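Local coordinates for protein hydrolase (Thermus thermophilus, PDB 1UFO) that probably hydrolyses a substrate not yet identified, as a member of the alpha/beta hydrolase fold enzymes, at residues E80-A85 with A157-P162; G87-A92 with L123-R128; H177-G180 with I185-L188; P141-Q146 with L188-K193; T5-L8 with L13-L16. All coordinates share one frame; numbering follows the deposited sequence.

How the contacts relate
From the N terminus, contact 5 comes first and closes the tight hairpin of strands 3-10 and 13-20 at one edge of the sheet. Helix 77-103 then opens both contact 1 and contact 2. Contact 2 ties it to the end of helix 114-124 and is nested inside the longer loop that contact 1 closes at helix 153-160. Contact 4 starts within that loop and ends on helix 188-198, so contacts 1 and 4 cross, and they touch around Pro141 and Met142. Contact 3, between strand 175-180 and the following loop, shares Leu188 with contact 4. Leu13 of contact 5 packs on Glu91 of contact 2, while contacts 3 and 5 lie about 29 Å apart, centre to centre.

Contact 1 (E80-A85 with A157-P162); sequences EVYRVA and ALYQAP
Tyr82, on helix 77-103, meets Leu158 and Tyr159 of helix 153-160, and its side chain can be followed outward atom by atom. CB comes first: Leu158 CD1 packs 4.0 Å from Tyr82 CB, a purely apolar touch at the root of the side chain. CG stands anti to the carbonyl carbon (chi1 -71°), which sends the ring across to Tyr159. Along the near side of that ring, Tyr82 CD1 lies 4.1 Å from Tyr159 CE1. One atom further, Tyr82 CE1 approaches Tyr159 OH to 3.4 Å. The two rings form an offset edge-to-face pair, with the edge of Tyr159 turned to the face of Tyr82. Centroids 5.9 Å apart and planes at 85° are the evidence. Val81 CG1 sits over the centre of a Tyr82 face, 4.3 Å above the plane, and Phe117 adds a further edge-to-face partner.

At the tip, Tyr82 OH is hydrogen-bonded to the backbone N of Met142, a selenomethionine, and Tyr159 OH to the backbone O of the same residue. The first hydroxyl therefore accepts and the second donates. The direct interface is thus aromatic and aliphatic, with one phenol oxygen lying against a ring carbon, whereas its polar ends are paired through one residue of the loop at Pro141-Met142, which fixes both rings and that loop relative to each other.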
# COMPACT_ATOMS: atom_id res chain seq x y z
N GLU A 80 -2.99 -9.12 31.68
CA GLU A 80 -3.35 -7.71 31.87
C GLU A 80 -3.42 -6.92 30.55
O GLU A 80 -4.30 -6.04 30.35
CB GLU A 80 -2.36 -7.08 32.86
CG GLU A 80 -2.71 -7.63 34.27
CD GLU A 80 -1.80 -7.13 35.39
OE1 GLU A 80 -1.85 -7.79 36.47
OE2 GLU A 80 -1.05 -6.14 35.20
N VAL A 81 -2.55 -7.29 29.62
CA VAL A 81 -2.54 -6.60 28.31
C VAL A 81 -3.86 -6.91 27.61
O VAL A 81 -4.53 -5.98 27.09
CB VAL A 81 -1.35 -7.10 27.46
CG1 VAL A 81 -1.56 -6.72 25.96
CG2 VAL A 81 -0.07 -6.46 27.94
N TYR A 82 -4.31 -8.17 27.59
CA TYR A 82 -5.55 -8.42 26.86
C TYR A 82 -6.83 -8.03 27.60
O TYR A 82 -7.89 -7.84 26.97
CB TYR A 82 -5.60 -9.85 26.32
CG TYR A 82 -4.60 -9.99 25.20
CD1 TYR A 82 -3.42 -10.70 25.36
CD2 TYR A 82 -4.79 -9.31 24.00
CE1 TYR A 82 -2.46 -10.73 24.37
CE2 TYR A 82 -3.80 -9.29 22.98
CZ TYR A 82 -2.64 -10.01 23.18
OH TYR A 82 -1.63 -9.83 22.25
N ARG A 83 -6.73 -7.87 28.93
CA ARG A 83 -7.89 -7.31 29.64
C ARG A 83 -7.99 -5.80 29.26
O ARG A 83 -9.10 -5.27 29.03
CB ARG A 83 -7.68 -7.55 31.15
CG ARG A 83 -8.70 -6.80 32.02
CD ARG A 83 -10.18 -6.97 31.54
NE ARG A 83 -10.59 -8.38 31.41
CZ ARG A 83 -11.72 -8.79 30.85
NH1 ARG A 83 -12.03 -10.08 30.78
NH2 ARG A 83 -12.61 -7.91 30.33
N VAL A 84 -6.86 -5.10 29.18
CA VAL A 84 -6.89 -3.68 28.64
C VAL A 84 -7.53 -3.73 27.21
O VAL A 84 -8.43 -2.92 26.93
CB VAL A 84 -5.49 -3.11 28.46
CG1 VAL A 84 -5.54 -1.75 27.62
CG2 VAL A 84 -4.85 -2.77 29.86
N ALA A 85 -7.14 -4.68 26.35
CA ALA A 85 -7.73 -4.76 24.99
C ALA A 85 -9.23 -5.00 24.99
O ALA A 85 -9.96 -4.35 24.23
CB ALA A 85 -7.06 -5.89 24.21
N ALA A 157 -10.48 -16.92 26.32
CA ALA A 157 -11.33 -17.02 25.16
C ALA A 157 -10.71 -16.48 23.91
O ALA A 157 -10.96 -17.00 22.83
CB ALA A 157 -12.68 -16.34 25.40
N LEU A 158 -9.92 -15.40 24.05
CA LEU A 158 -9.23 -14.80 22.91
C LEU A 158 -8.18 -15.74 22.35
O LEU A 158 -7.94 -15.72 21.17
CB LEU A 158 -8.52 -13.46 23.31
CG LEU A 158 -9.36 -12.32 23.74
CD1 LEU A 158 -8.60 -11.12 24.07
CD2 LEU A 158 -10.33 -12.05 22.55
N TYR A 159 -7.53 -16.54 23.20
CA TYR A 159 -6.53 -17.49 22.72
C TYR A 159 -7.19 -18.72 22.11
O TYR A 159 -6.74 -19.29 21.14
CB TYR A 159 -5.55 -17.85 23.87
CG TYR A 159 -4.41 -16.89 24.04
CD1 TYR A 159 -4.53 -15.73 24.84
CD2 TYR A 159 -3.22 -17.06 23.31
CE1 TYR A 159 -3.51 -14.77 24.92
CE2 TYR A 159 -2.20 -16.11 23.38
CZ TYR A 159 -2.33 -14.96 24.17
OH TYR A 159 -1.40 -14.00 24.19
N GLN A 160 -8.32 -19.11 22.68
CA GLN A 160 -9.05 -20.23 22.15
C GLN A 160 -9.63 -19.94 20.77
O GLN A 160 -9.67 -20.82 19.90
CB GLN A 160 -10.17 -20.57 23.12
CG GLN A 160 -10.79 -21.90 22.87
CD GLN A 160 -12.26 -21.78 22.62
OE1 GLN A 160 -12.72 -21.14 21.64
NE2 GLN A 160 -13.05 -22.39 23.50
N ALA A 161 -10.13 -18.71 20.58
CA ALA A 161 -10.75 -18.33 19.32
C ALA A 161 -10.33 -16.88 18.98
O ALA A 161 -11.07 -15.94 19.22
CB ALA A 161 -12.30 -18.43 19.39
N PRO A 162 -9.10 -16.70 18.48
CA PRO A 162 -8.63 -15.35 18.12
C PRO A 162 -9.61 -14.70 17.12
O PRO A 162 -10.23 -15.40 16.30
CB PRO A 162 -7.28 -15.62 17.45
CG PRO A 162 -6.82 -16.90 18.19
CD PRO A 162 -8.07 -17.71 18.26

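Contact 2 (G87-A92 with L123-R128); sequences GFKEEA and LAEGFR
Lys89 of helix 77-103 and Glu125, just past the end of helix 114-124, form a salt bridge: Lys89 NZ donates to Glu125 OE2 at 2.8 Å. The two side chains come from opposite directions. The ammonium meets OE2 on its syn side but 33° out of the carboxylate plane, so the approach is tilted. A bend in the lysine chain (chi3 68°) folds its end round the oxygen: Lys89 CD is 3.5 Å and Lys89 CE 3.4 Å from Glu125 OE2. The aliphatic part of Lys89 meanwhile rests on Val118, Leu121 and Leu122 of helix 114-124.

The other carboxylate oxygen, Glu125 OE1, is taken by Arg93 NH2, one helical turn beyond Lys89. Each oxygen of Glu125 thus has its own cationic partner on the same helix. Neighbouring carboxylates of helix 77-103 are paired elsewhere, Glu90 with Arg94 and Glu91 with Arg65.

The backbone adds its own bonds, within helix 77-103 and at the helix end. Ala92 N donates to Phe88 O at 2.8 Å, as an ordinary helical bond. Helix 114-124 finishes in a Schellman motif, in which Phe127 N reaches Leu122 O and Gly126 N reaches Leu123 O at 3.0 Å; Gly126, with positive phi, is its C-prime residue. Glu125 is therefore held at a defined helix end. With a lysine and an arginine on its two oxygens, its carboxylate would be expected to stay ionised, joining the end of one helix to the flank of the other by charge.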
# COMPACT_ATOMS: atom_id res chain seq x y z
N GLY A 87 -11.35 -4.18 27.35
CA GLY A 87 -11.99 -2.98 27.89
C GLY A 87 -12.00 -1.92 26.80
O GLY A 87 -13.01 -1.22 26.55
N PHE A 88 -10.86 -1.80 26.16
CA PHE A 88 -10.69 -0.78 25.08
C PHE A 88 -11.69 -1.08 23.94
O PHE A 88 -12.30 -0.14 23.35
CB PHE A 88 -9.23 -0.86 24.57
CG PHE A 88 -8.74 0.37 23.79
CD1 PHE A 88 -9.35 1.59 23.89
CD2 PHE A 88 -7.54 0.26 23.10
CE1 PHE A 88 -8.74 2.76 23.32
CE2 PHE A 88 -6.90 1.38 22.53
CZ PHE A 88 -7.49 2.63 22.65
N LYS A 89 -11.90 -2.36 23.59
CA LYS A 89 -12.86 -2.75 22.58
C LYS A 89 -14.26 -2.30 22.94
O LYS A 89 -14.97 -1.71 22.10
CB LYS A 89 -12.87 -4.31 22.44
CG LYS A 89 -13.92 -4.81 21.46
CD LYS A 89 -14.46 -6.20 21.81
CE LYS A 89 -15.26 -6.12 23.08
NZ LYS A 89 -16.01 -7.38 23.33
N GLU A 90 -14.70 -2.60 24.17
CA GLU A 90 -16.10 -2.31 24.53
C GLU A 90 -16.34 -0.81 24.51
O GLU A 90 -17.40 -0.37 24.06
CB GLU A 90 -16.38 -2.96 25.89
CG GLU A 90 -17.78 -2.85 26.39
CD GLU A 90 -18.04 -1.46 27.01
OE1 GLU A 90 -19.23 -1.12 27.01
OE2 GLU A 90 -17.12 -0.77 27.51
N GLU A 91 -15.36 -0.06 24.98
CA GLU A 91 -15.46 1.43 25.00
C GLU A 91 -15.47 1.97 23.57
O GLU A 91 -16.23 2.87 23.22
CB GLU A 91 -14.26 2.06 25.74
CG GLU A 91 -14.37 1.76 27.25
CD GLU A 91 -13.10 1.94 27.98
OE1 GLU A 91 -12.05 2.16 27.35
OE2 GLU A 91 -13.16 1.87 29.25
N ALA A 92 -14.58 1.42 22.72
CA ALA A 92 -14.48 1.94 21.38
C ALA A 92 -15.76 1.74 20.61
O ALA A 92 -16.15 2.59 19.82
CB ALA A 92 -13.31 1.19 20.64
N LEU A 123 -14.31 -6.15 14.69
CA LEU A 123 -14.85 -6.77 13.48
C LEU A 123 -15.37 -8.18 13.78
O LEU A 123 -16.41 -8.58 13.23
CB LEU A 123 -13.77 -6.84 12.35
CG LEU A 123 -13.32 -5.49 11.83
CD1 LEU A 123 -12.16 -5.69 10.91
CD2 LEU A 123 -14.44 -4.80 11.06
N ALA A 124 -14.69 -8.92 14.64
CA ALA A 124 -15.12 -10.33 14.93
C ALA A 124 -16.45 -10.32 15.66
O ALA A 124 -17.18 -11.33 15.59
CB ALA A 124 -14.04 -11.08 15.75
N GLU A 125 -16.80 -9.21 16.31
CA GLU A 125 -18.08 -9.19 17.04
C GLU A 125 -19.15 -8.45 16.25
O GLU A 125 -20.19 -8.06 16.79
CB GLU A 125 -17.89 -8.63 18.47
CG GLU A 125 -17.78 -7.16 18.60
CD GLU A 125 -17.93 -6.68 20.06
OE1 GLU A 125 -18.33 -5.49 20.21
OE2 GLU A 125 -17.64 -7.47 21.02
N GLY A 126 -18.87 -8.24 14.96
CA GLY A 126 -19.86 -7.67 14.06
C GLY A 126 -19.98 -6.17 13.97
O GLY A 126 -20.98 -5.65 13.45
N PHE A 127 -18.97 -5.45 14.45
CA PHE A 127 -19.01 -3.98 14.27
C PHE A 127 -18.66 -3.75 12.78
O PHE A 127 -17.72 -4.36 12.27
CB PHE A 127 -17.99 -3.30 15.21
CG PHE A 127 -17.98 -1.83 15.05
CD1 PHE A 127 -19.15 -1.10 15.34
CD2 PHE A 127 -16.89 -1.20 14.58
CE1 PHE A 127 -19.21 0.28 15.14
CE2 PHE A 127 -16.95 0.22 14.39
CZ PHE A 127 -18.13 0.92 14.67
N ARG A 128 -19.41 -2.87 12.08
CA ARG A 128 -19.26 -2.71 10.65
C ARG A 128 -18.94 -1.29 10.19
O ARG A 128 -19.85 -0.57 9.66
CB ARG A 128 -20.53 -3.22 9.96
CG ARG A 128 -20.81 -4.71 10.19
CD ARG A 128 -19.89 -5.63 9.35
NE ARG A 128 -20.02 -7.04 9.68
CZ ARG A 128 -20.98 -7.87 9.28
NH1 ARG A 128 -20.96 -9.14 9.71
NH2 ARG A 128 -21.93 -7.47 8.41

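Contact 3 (H177-G180 with I185-L188); sequences HLHG and IVPL
His179, near the end of strand 175-180, reaches across to Val186 in the loop that follows and Leu188 at the start of helix 188-198. In the alpha/beta hydrolase fold the catalytic acid commonly lies after such a strand, and Asp183 in this loop fits that role in a probable triad with Ser113 and His217. Contact 3 closes the loop at its base.

The polar part of the contact is one hydrogen bond. His179 NE2 donates to the backbone oxygen Val186 O over 2.8 Å, nearly straight, with an angle at the hydrogen of 170°. The oxygen lies almost in the imidazole plane, so the N-H is used squarely at the ring edge. Seen from the acceptor the fit is less regular, since the donor is tilted 32° from the carbonyl plane. The N of Val186 is hydrogen-bonded to Asp183 OD2. Val186 thus links the strand histidine to the presumed acid, consistent with a second-shell role for the histidine in holding the loop.

Apolar packing supplies the rest. Val186 crosses the His179 side chain at about a right angle and sets CG1 3.6 Å from His179 CE1; the valine also touches His217. Over one face of the ring packs Met191 CB of helix 188-198, on the side where Leu188 CD1 also lies. Leu188 begins that helix, with Pro187 at the N-cap position. Leu188 CG is trans to its own backbone nitrogen (chi1 -178°), a setting that brings Leu188 CD1 within 4.0 Å of His179 CD2.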
# COMPACT_ATOMS: atom_id res chain seq x y z
N HIS A 177 -3.74 -3.99 6.32
CA HIS A 177 -2.71 -4.16 7.36
C HIS A 177 -1.46 -3.45 6.82
O HIS A 177 -1.06 -3.65 5.67
CB HIS A 177 -2.39 -5.64 7.63
CG HIS A 177 -3.02 -6.19 8.86
ND1 HIS A 177 -2.43 -6.07 10.11
CD2 HIS A 177 -4.23 -6.80 9.07
CE1 HIS A 177 -3.24 -6.60 11.02
NE2 HIS A 177 -4.34 -7.04 10.41
N LEU A 178 -0.87 -2.57 7.64
CA LEU A 178 0.33 -1.83 7.23
C LEU A 178 1.42 -2.29 8.21
O LEU A 178 1.20 -2.29 9.44
CB LEU A 178 0.13 -0.29 7.36
CG LEU A 178 -1.07 0.14 6.51
CD1 LEU A 178 -2.36 0.33 7.37
CD2 LEU A 178 -0.69 1.52 5.84
N HIS A 179 2.58 -2.71 7.70
CA HIS A 179 3.60 -3.28 8.59
C HIS A 179 5.01 -2.98 8.11
O HIS A 179 5.22 -2.62 6.96
CB HIS A 179 3.46 -4.81 8.52
CG HIS A 179 3.60 -5.51 9.83
ND1 HIS A 179 2.52 -5.66 10.69
CD2 HIS A 179 4.66 -6.11 10.45
CE1 HIS A 179 2.91 -6.30 11.79
NE2 HIS A 179 4.21 -6.59 11.66
N GLY A 180 5.95 -3.12 9.05
CA GLY A 180 7.37 -2.95 8.70
C GLY A 180 7.99 -4.33 8.64
O GLY A 180 7.77 -5.18 9.49
N ILE A 185 8.44 -6.88 17.48
CA ILE A 185 7.42 -6.91 18.54
C ILE A 185 6.18 -7.69 17.99
O ILE A 185 5.58 -8.56 18.66
CB ILE A 185 7.09 -5.49 18.94
CG1 ILE A 185 8.32 -4.83 19.59
CG2 ILE A 185 5.91 -5.53 19.84
CD1 ILE A 185 8.27 -3.35 19.86
N VAL A 186 5.79 -7.35 16.75
CA VAL A 186 4.77 -8.10 16.02
C VAL A 186 5.46 -8.56 14.74
O VAL A 186 5.56 -7.82 13.76
CB VAL A 186 3.56 -7.29 15.67
CG1 VAL A 186 2.55 -8.16 14.86
CG2 VAL A 186 2.92 -6.77 16.99
N PRO A 187 5.99 -9.81 14.74
CA PRO A 187 6.70 -10.32 13.55
C PRO A 187 5.82 -10.25 12.32
O PRO A 187 4.61 -10.49 12.39
CB PRO A 187 6.94 -11.80 13.90
CG PRO A 187 7.11 -11.74 15.44
CD PRO A 187 5.96 -10.84 15.82
N LEU A 188 6.43 -9.91 11.19
CA LEU A 188 5.72 -9.90 9.92
C LEU A 188 4.89 -11.15 9.69
O LEU A 188 3.73 -11.08 9.20
CB LEU A 188 6.71 -9.71 8.75
CG LEU A 188 6.08 -9.64 7.35
CD1 LEU A 188 5.36 -8.32 7.24
CD2 LEU A 188 7.17 -9.73 6.26

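Contact 4 (P141-Q146 with L188-K193); sequences PMKLPQ and LARMEK
Arg190 of helix 188-198 faces Pro141 and Lys143 in the loop that follows strand 132-135. In an alpha/beta hydrolase the connection after this strand is a usual place for a cap or lid insertion beside the active-site end of the strands, and here it leads on to helix 153-160. The contact ties the start of that excursion to the helix after strand 175-180.

The guanidinium of Arg190 is used in two ways, by edge and by face. At the edge, Arg190 NH1 donates to Pro141 O at 2.9 Å. The oxygen lies 3° from the guanidinium plane, and the donor sits almost on the extension of the carbonyl bond, yet the angle at the hydrogen is only 135°, so the bond is bent within the plane of the group. Over one face lies Lys143: its CG stands 3.8 Å above the plane, over the centre, and Lys143 CD is 3.9 Å from Arg190 NH2.

The lysine chain continues obliquely over the arginine, from the guanidinium to its methylenes, and packs methylene to methylene. Arg190 is folded at chi2 and chi3 (chi3 -89°), which turns its flat end to the loop. Lys143 NZ is 4.6 Å from Arg190 NE, a like-charge pair not in contact; what touches is carbon, and NZ lies beyond, against Pro187. Phe140, just before Pro141, packs on Arg190 and forms a cation-pi pair with Lys193. The closest approach between the two long side chains is that of Lys143 CE to Arg190 CD, 3.4 Å.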
# COMPACT_ATOMS: atom_id res chain seq x y z
N PRO A 141 -3.56 -12.87 19.14
CA PRO A 141 -2.88 -12.34 20.32
C PRO A 141 -1.44 -12.83 20.27
O PRO A 141 -1.12 -13.76 19.55
CB PRO A 141 -3.63 -12.93 21.50
CG PRO A 141 -4.09 -14.27 20.96
CD PRO A 141 -4.52 -13.94 19.48
N MSE A 142 -0.58 -12.09 20.95
CA MSE A 142 0.82 -12.45 20.93
C MSE A 142 1.09 -13.86 21.36
O MSE A 142 0.38 -14.49 22.12
CB MSE A 142 1.63 -11.49 21.82
CG MSE A 142 1.35 -11.67 23.33
SE MSE A 142 2.36 -10.40 24.40
CE MSE A 142 1.09 -9.05 24.52
N LYS A 143 2.20 -14.38 20.85
CA LYS A 143 2.61 -15.70 21.28
C LYS A 143 2.80 -15.62 22.79
O LYS A 143 3.44 -14.71 23.28
CB LYS A 143 3.92 -16.01 20.55
CG LYS A 143 3.81 -15.45 19.13
CD LYS A 143 4.72 -16.09 18.08
CE LYS A 143 5.08 -15.04 16.97
NZ LYS A 143 5.90 -13.96 17.54
N LEU A 144 2.30 -16.63 23.51
CA LEU A 144 2.36 -16.64 24.97
C LEU A 144 3.75 -16.95 25.49
O LEU A 144 4.22 -18.06 25.33
CB LEU A 144 1.35 -17.66 25.53
CG LEU A 144 0.99 -17.34 26.97
CD1 LEU A 144 0.11 -16.14 27.04
CD2 LEU A 144 0.25 -18.58 27.59
N PRO A 145 4.42 -15.98 26.11
CA PRO A 145 5.80 -16.23 26.62
C PRO A 145 5.77 -17.19 27.77
O PRO A 145 4.81 -17.27 28.49
CB PRO A 145 6.28 -14.87 27.08
CG PRO A 145 5.21 -13.83 26.51
CD PRO A 145 3.95 -14.64 26.47
N GLN A 146 6.88 -17.91 27.96
CA GLN A 146 7.04 -18.84 29.06
C GLN A 146 7.00 -18.07 30.37
O GLN A 146 7.58 -16.96 30.51
CB GLN A 146 8.40 -19.53 28.92
CG GLN A 146 8.53 -20.81 29.69
CD GLN A 146 7.55 -21.83 29.15
OE1 GLN A 146 7.33 -21.94 27.92
NE2 GLN A 146 6.92 -22.57 30.04
N LEU A 188 6.43 -9.91 11.19
CA LEU A 188 5.72 -9.90 9.92
C LEU A 188 4.89 -11.15 9.69
O LEU A 188 3.73 -11.08 9.20
CB LEU A 188 6.71 -9.71 8.75
CG LEU A 188 6.08 -9.64 7.35
CD1 LEU A 188 5.36 -8.32 7.24
CD2 LEU A 188 7.17 -9.73 6.26
N ALA A 189 5.40 -12.30 10.15
CA ALA A 189 4.64 -13.52 9.93
C ALA A 189 3.28 -13.56 10.65
O ALA A 189 2.39 -14.23 10.16
CB ALA A 189 5.51 -14.73 10.36
N ARG A 190 3.16 -12.85 11.77
CA ARG A 190 1.85 -12.82 12.51
C ARG A 190 0.83 -12.04 11.65
O ARG A 190 -0.38 -12.33 11.65
CB ARG A 190 1.99 -12.13 13.88
CG ARG A 190 2.94 -12.95 14.79
CD ARG A 190 2.47 -14.35 14.94
NE ARG A 190 1.58 -14.41 16.05
CZ ARG A 190 1.06 -15.51 16.52
NH1 ARG A 190 0.23 -15.40 17.54
NH2 ARG A 190 1.40 -16.70 16.04
N MSE A 191 1.27 -10.96 11.01
CA MSE A 191 0.38 -10.22 10.15
C MSE A 191 0.01 -11.07 8.95
O MSE A 191 -1.12 -11.15 8.56
CB MSE A 191 1.07 -8.93 9.68
CG MSE A 191 0.15 -8.06 8.74
SE MSE A 191 0.20 -8.59 6.88
CE MSE A 191 1.59 -7.43 6.65
N GLU A 192 0.98 -11.82 8.42
CA GLU A 192 0.64 -12.66 7.25
C GLU A 192 -0.37 -13.81 7.66
O GLU A 192 -1.30 -14.13 6.89
CB GLU A 192 1.97 -13.25 6.70
CG GLU A 192 2.77 -12.17 5.96
CD GLU A 192 4.27 -12.57 5.59
OE1 GLU A 192 4.99 -13.28 6.39
OE2 GLU A 192 4.77 -12.14 4.53
N LYS A 193 -0.18 -14.33 8.87
CA LYS A 193 -1.04 -15.40 9.41
C LYS A 193 -2.44 -14.82 9.58
O LYS A 193 -3.46 -15.50 9.35
CB LYS A 193 -0.53 -15.85 10.75
CG LYS A 193 -1.29 -16.94 11.47
CD LYS A 193 -0.66 -17.00 12.82
CE LYS A 193 -1.51 -17.57 13.87
NZ LYS A 193 -1.54 -19.04 13.67

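Contact 5 (T5-L8 with L13-L16); sequences TERL and LSVL
Ser14 OG is gripped by three atoms: two nitrogens of one guanidinium and a water. Arg7 NH1 donates to Ser14 OG at 2.7 Å with an angle at the hydrogen of 161°, and the oxygen lies at the guanidinium edge, 7° out of its plane. Arg7 NE adds a weak bond to Ser14 OG at 3.3 Å, and a water sits 2.7 Å from the same hydroxyl oxygen. That water also donates to Leu8 O at 3.2 Å, bridging side chain and main chain. Bends at chi2 and chi3 curl Arg7 back over the neighbouring strand, and its NH2 forms a salt bridge with Glu64, so the guanidinium has a second partner.

Strands 3-10 and 13-20 form a beta hairpin at the edge of the mixed sheet, their short segments running antiparallel at 167°. Leu8 and Val15 are a hydrogen-bonded pair: Leu8 N gives to Val15 O at 2.9 Å, and Val15 N to Leu8 O at 2.8 Å. Arg7 and Leu16 make the adjacent non-hydrogen-bonded pair. On their face of the sheet, Leu16 CD1 touches Thr5 CG2 at 3.6 Å and Arg7 CD at 3.9 Å, while Leu16 packs further on Leu41 of helix 37-42. On the other face, Leu8 rests on Phe103 of helix 77-103.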
# COMPACT_ATOMS: atom_id res chain seq x y z
N THR A 5 -8.27 21.42 17.72
CA THR A 5 -8.27 20.32 18.63
C THR A 5 -9.18 20.59 19.77
O THR A 5 -9.17 21.69 20.32
CB THR A 5 -6.85 20.11 19.15
OG1 THR A 5 -6.02 19.80 18.03
CG2 THR A 5 -6.78 18.94 20.20
N GLU A 6 -10.00 19.61 20.11
CA GLU A 6 -10.84 19.76 21.27
C GLU A 6 -11.11 18.46 21.96
O GLU A 6 -10.80 17.38 21.42
CB GLU A 6 -12.17 20.44 20.96
CG GLU A 6 -12.89 20.09 19.72
CD GLU A 6 -14.07 21.06 19.51
OE1 GLU A 6 -13.96 22.08 18.77
OE2 GLU A 6 -15.10 20.81 20.12
N ARG A 7 -11.62 18.57 23.18
CA ARG A 7 -12.01 17.39 23.97
C ARG A 7 -13.52 17.30 23.95
O ARG A 7 -14.20 18.29 24.29
CB ARG A 7 -11.51 17.49 25.43
CG ARG A 7 -9.98 17.72 25.61
CD ARG A 7 -9.09 16.43 25.30
NE ARG A 7 -9.40 15.46 26.31
CZ ARG A 7 -8.61 15.12 27.31
NH1 ARG A 7 -9.08 14.25 28.17
NH2 ARG A 7 -7.35 15.58 27.40
N LEU A 8 -14.05 16.15 23.54
CA LEU A 8 -15.50 15.93 23.49
C LEU A 8 -15.81 14.85 24.48
O LEU A 8 -14.89 14.21 25.01
CB LEU A 8 -15.88 15.38 22.13
CG LEU A 8 -15.44 16.23 20.97
CD1 LEU A 8 -15.85 15.55 19.69
CD2 LEU A 8 -16.16 17.61 21.07
N LEU A 13 -17.02 8.92 27.73
CA LEU A 13 -15.58 9.01 27.77
C LEU A 13 -15.05 10.34 27.19
O LEU A 13 -15.72 10.92 26.32
CB LEU A 13 -15.00 7.90 26.92
CG LEU A 13 -15.26 6.57 27.58
CD1 LEU A 13 -15.41 5.53 26.44
CD2 LEU A 13 -14.13 6.26 28.58
N SER A 14 -13.87 10.75 27.67
CA SER A 14 -13.20 11.98 27.24
C SER A 14 -12.45 11.65 25.94
O SER A 14 -11.49 10.86 25.96
CB SER A 14 -12.20 12.48 28.28
OG SER A 14 -11.72 13.75 27.85
N VAL A 15 -12.92 12.23 24.85
CA VAL A 15 -12.30 11.89 23.56
C VAL A 15 -11.55 13.07 22.94
O VAL A 15 -12.13 14.14 22.76
CB VAL A 15 -13.43 11.43 22.61
CG1 VAL A 15 -12.86 10.95 21.31
CG2 VAL A 15 -14.16 10.25 23.23
N LEU A 16 -10.24 12.90 22.65
CA LEU A 16 -9.49 13.93 21.94
C LEU A 16 -9.97 13.96 20.49
O LEU A 16 -10.09 12.93 19.79
CB LEU A 16 -8.00 13.62 22.03
CG LEU A 16 -7.09 14.56 21.28
CD1 LEU A 16 -7.15 15.85 21.97
CD2 LEU A 16 -5.59 14.03 21.33
O HOH W 1 -13.86 15.43 27.82